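Local coordinates for putative major capsid protein (Cafeteriavirus-dependent mavirus, PDB 6G44), which probably forms the capsid shell of the virophage mavirus as a double jelly-roll protein that assembles into trimers, at residues 51-61 with 261-269. Sequence-based numbering, arbitrary orientation.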
loop_
_atom_site.group_PDB
_atom_site.type_symbol
_atom_site.label_atom_id
_atom_site.label_comp_id
_atom_site.label_asym_id
_atom_site.label_seq_id
_atom_site.Cartn_x
_atom_site.Cartn_y
_atom_site.Cartn_z
ATOM N N ALA C 51 -38.072 -12.049 -6.132
ATOM C CA ALA C 51 -37.428 -11.622 -4.912
ATOM C C ALA C 51 -38.377 -10.803 -4.030
ATOM O O ALA C 51 -39.202 -10.080 -4.564
ATOM C CB ALA C 51 -36.210 -10.755 -5.249
ATOM N N PRO C 52 -38.202 -10.881 -2.710
ATOM C CA PRO C 52 -39.070 -10.059 -1.847
ATOM C C PRO C 52 -38.816 -8.596 -2.143
ATOM O O PRO C 52 -37.660 -8.151 -2.138
ATOM C CB PRO C 52 -38.658 -10.432 -0.440
ATOM C CG PRO C 52 -37.328 -11.093 -0.580
ATOM C CD PRO C 52 -37.259 -11.695 -1.928
ATOM N N ASN C 53 -39.858 -7.820 -2.367
ATOM C CA ASN C 53 -39.713 -6.491 -2.939
ATOM C C ASN C 53 -38.951 -5.502 -2.023
ATOM O O ASN C 53 -38.293 -4.578 -2.514
ATOM C CB ASN C 53 -41.077 -5.914 -3.340
ATOM C CG ASN C 53 -40.971 -4.608 -4.063
ATOM O OD1 ASN C 53 -40.285 -4.492 -5.088
ATOM N ND2 ASN C 53 -41.665 -3.597 -3.546
ATOM N N ASN C 54 -39.040 -5.709 -0.712
ATOM C CA ASN C 54 -38.326 -4.865 0.255
ATOM C C ASN C 54 -37.062 -5.531 0.814
ATOM O O ASN C 54 -36.506 -5.067 1.823
ATOM C CB ASN C 54 -39.239 -4.428 1.400
ATOM C CG ASN C 54 -39.571 -5.537 2.340
ATOM O OD1 ASN C 54 -39.359 -6.714 2.058
ATOM N ND2 ASN C 54 -40.102 -5.154 3.512
ATOM N N GLY C 55 -36.629 -6.626 0.189
ATOM C CA GLY C 55 -35.407 -7.319 0.610
ATOM C C GLY C 55 -35.478 -8.218 1.827
ATOM O O GLY C 55 -34.460 -8.838 2.220
ATOM N N ILE C 56 -36.669 -8.352 2.442
ATOM C CA ILE C 56 -36.814 -9.168 3.660
ATOM C C ILE C 56 -37.604 -10.464 3.455
ATOM O O ILE C 56 -38.831 -10.442 3.287
ATOM C CB ILE C 56 -37.455 -8.400 4.843
ATOM C CG1 ILE C 56 -36.647 -7.144 5.198
ATOM C CG2 ILE C 56 -37.535 -9.313 6.063
ATOM C CD1 ILE C 56 -37.347 -6.243 6.181
ATOM N N GLY C 57 -36.897 -11.581 3.530
ATOM C CA GLY C 57 -37.498 -12.910 3.494
ATOM C C GLY C 57 -36.588 -13.945 2.913
ATOM O O GLY C 57 -35.492 -13.633 2.435
ATOM N N GLN C 58 -37.038 -15.190 2.947
ATOM C CA GLN C 58 -36.219 -16.277 2.403
ATOM C C GLN C 58 -36.060 -16.146 0.887
ATOM O O GLN C 58 -37.015 -15.846 0.169
ATOM C CB GLN C 58 -36.808 -17.632 2.763
ATOM C CG GLN C 58 -35.849 -18.801 2.512
ATOM C CD GLN C 58 -36.490 -20.145 2.729
ATOM O OE1 GLN C 58 -37.298 -20.566 1.921
ATOM N NE2 GLN C 58 -36.101 -20.836 3.791
ATOM N N ILE C 59 -34.827 -16.357 0.397
ATOM C CA ILE C 59 -34.500 -16.316 -1.018
ATOM C C ILE C 59 -33.752 -17.594 -1.336
ATOM O O ILE C 59 -32.846 -17.946 -0.620
ATOM C CB ILE C 59 -33.594 -15.099 -1.332
ATOM C CG1 ILE C 59 -34.334 -13.780 -1.034
ATOM C CG2 ILE C 59 -33.110 -15.148 -2.790
ATOM C CD1 ILE C 59 -33.391 -12.613 -0.712
ATOM N N THR C 60 -34.191 -18.321 -2.368
ATOM C CA THR C 60 -33.600 -19.591 -2.735
ATOM C C THR C 60 -33.165 -19.601 -4.183
ATOM O O THR C 60 -33.934 -19.269 -5.101
ATOM C CB THR C 60 -34.596 -20.744 -2.499
ATOM O OG1 THR C 60 -34.860 -20.841 -1.101
ATOM C CG2 THR C 60 -34.014 -22.070 -2.999
ATOM N N PHE C 61 -31.904 -20.001 -4.376
ATOM C CA PHE C 61 -31.386 -20.335 -5.698
ATOM C C PHE C 61 -31.311 -21.848 -5.800
ATOM O O PHE C 61 -30.841 -22.526 -4.883
ATOM C CB PHE C 61 -29.993 -19.709 -5.932
ATOM C CG PHE C 61 -29.989 -18.223 -5.810
ATOM C CD1 PHE C 61 -30.352 -17.413 -6.860
ATOM C CD2 PHE C 61 -29.683 -17.632 -4.588
ATOM C CE1 PHE C 61 -30.395 -16.049 -6.724
ATOM C CE2 PHE C 61 -29.728 -16.270 -4.446
ATOM C CZ PHE C 61 -30.081 -15.472 -5.515
ATOM N N ILE C 261 -36.831 0.230 1.425
ATOM C CA ILE C 261 -36.276 -0.475 0.263
ATOM C C ILE C 261 -37.422 -0.923 -0.632
ATOM O O ILE C 261 -38.410 -1.510 -0.146
ATOM C CB ILE C 261 -35.470 -1.707 0.709
ATOM C CG1 ILE C 261 -34.380 -1.312 1.735
ATOM C CG2 ILE C 261 -34.877 -2.490 -0.472
ATOM C CD1 ILE C 261 -33.290 -0.381 1.214
ATOM N N THR C 262 -37.282 -0.637 -1.912
ATOM C CA THR C 262 -38.229 -1.093 -2.927
ATOM C C THR C 262 -37.488 -1.613 -4.134
ATOM O O THR C 262 -36.301 -1.315 -4.342
ATOM C CB THR C 262 -39.204 0.028 -3.346
ATOM O OG1 THR C 262 -38.499 1.125 -3.952
ATOM C CG2 THR C 262 -40.025 0.511 -2.151
ATOM N N GLY C 263 -38.185 -2.369 -4.965
ATOM C CA GLY C 263 -37.642 -2.851 -6.211
ATOM C C GLY C 263 -36.473 -3.807 -6.031
ATOM O O GLY C 263 -35.661 -3.942 -6.946
ATOM N N PHE C 264 -36.398 -4.457 -4.884
ATOM C CA PHE C 264 -35.274 -5.385 -4.595
ATOM C C PHE C 264 -35.202 -6.548 -5.580
ATOM O O PHE C 264 -36.205 -7.207 -5.865
ATOM C CB PHE C 264 -35.341 -5.883 -3.170
ATOM C CG PHE C 264 -34.190 -6.755 -2.782
ATOM C CD1 PHE C 264 -33.022 -6.175 -2.330
ATOM C CD2 PHE C 264 -34.263 -8.115 -2.874
ATOM C CE1 PHE C 264 -31.944 -6.977 -1.965
ATOM C CE2 PHE C 264 -33.191 -8.922 -2.512
ATOM C CZ PHE C 264 -32.019 -8.337 -2.082
ATOM N N LYS C 265 -34.001 -6.756 -6.135
ATOM C CA LYS C 265 -33.699 -7.888 -6.982
ATOM C C LYS C 265 -32.365 -8.483 -6.545
ATOM O O LYS C 265 -31.507 -7.765 -6.016
ATOM C CB LYS C 265 -33.596 -7.465 -8.436
ATOM C CG LYS C 265 -34.891 -6.904 -9.014
ATOM C CD LYS C 265 -35.948 -7.977 -9.154
ATOM C CE LYS C 265 -37.232 -7.466 -9.806
ATOM N NZ LYS C 265 -38.316 -8.497 -9.662
ATOM N N ILE C 266 -32.219 -9.782 -6.739
ATOM C CA ILE C 266 -30.997 -10.495 -6.394
ATOM C C ILE C 266 -30.762 -11.630 -7.373
ATOM O O ILE C 266 -31.705 -12.351 -7.742
ATOM C CB ILE C 266 -31.014 -10.973 -4.931
ATOM C CG1 ILE C 266 -29.641 -11.559 -4.504
ATOM C CG2 ILE C 266 -32.151 -11.954 -4.679
ATOM C CD1 ILE C 266 -29.563 -11.911 -3.040
ATOM N N ASN C 267 -29.518 -11.746 -7.848
ATOM C CA ASN C 267 -29.078 -12.868 -8.678
ATOM C C ASN C 267 -27.785 -13.432 -8.104
ATOM O O ASN C 267 -27.037 -12.699 -7.461
ATOM C CB ASN C 267 -28.841 -12.394 -10.112
ATOM C CG ASN C 267 -30.115 -11.943 -10.807
ATOM O OD1 ASN C 267 -31.216 -12.311 -10.411
ATOM N ND2 ASN C 267 -29.967 -11.189 -11.879
ATOM N N MET C 268 -27.536 -14.712 -8.344
ATOM C CA MET C 268 -26.259 -15.358 -8.000
ATOM C C MET C 268 -25.455 -15.477 -9.261
ATOM O O MET C 268 -25.943 -16.021 -10.248
ATOM C CB MET C 268 -26.460 -16.709 -7.350
ATOM C CG MET C 268 -25.143 -17.388 -6.997
ATOM S SD MET C 268 -25.326 -18.729 -5.812
ATOM C CE MET C 268 -26.267 -19.893 -6.786
ATOM N N LEU C 269 -24.226 -14.946 -9.250
ATOM C CA LEU C 269 -23.362 -14.903 -10.410
ATOM C C LEU C 269 -22.168 -15.793 -10.166
ATOM O O LEU C 269 -21.484 -15.633 -9.132
ATOM C CB LEU C 269 -22.880 -13.489 -10.683
ATOM C CG LEU C 269 -23.833 -12.524 -11.395
ATOM C CD1 LEU C 269 -25.210 -12.390 -10.757
ATOM C CD2 LEU C 269 -23.223 -11.153 -11.553
HETATM O O HOH W 1 -39.518 -8.987 -6.956
HETATM O O HOH W 2 -38.695 -6.362 -6.572
#
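Phe61 lays its ring against the backbone of strand 264-269. Met268 CB stands over one face, 4.0 Å from the ring centroid, while Ile266 O meets the ring edge near its plane. The bend at chi3 (66°) turns Met268 CE back to Phe61 CB (3.8 Å), while SD makes an oblique Met-aromatic contact with the ring. Ile266 lies between Phe61 and Ile59: its CG1 touches Phe61 CZ, and its CG2 meets Ile59 CG2 at 3.8 Å.

Phe264 packs against the type I turn Pro52-Gly55. Its CG lies anti to the backbone N (chi1 -176°), which brings one ring face against Gly55 CA in a CH-pi contact, 3.8 Å from the centroid. Ala51 CB and Ile59 CD1 approach the same ring obliquely. Asn53 ties this turn to the corner at Gly263: its backbone O accepts a fairly straight bond from Phe264 N (3.0 Å), and its OD1 takes Gly263 N from above the amide plane in a more bent bond (3.0 Å). A water donates to both Asn53 OD1 and Phe264 O; another links Ala51 O to Lys265 NZ.

Strands 58-61 and 264-269, inclined at 34°, face each other with buried side chains between them, consistent with the interior of one jelly roll. Strand 58-66 pairs with strand 222-235, whereas strand 258-273 pairs with strands 43-45 and 74-84; Phe236 packs on Phe264 and Ile59, and Ile45 on Phe61 and Met268.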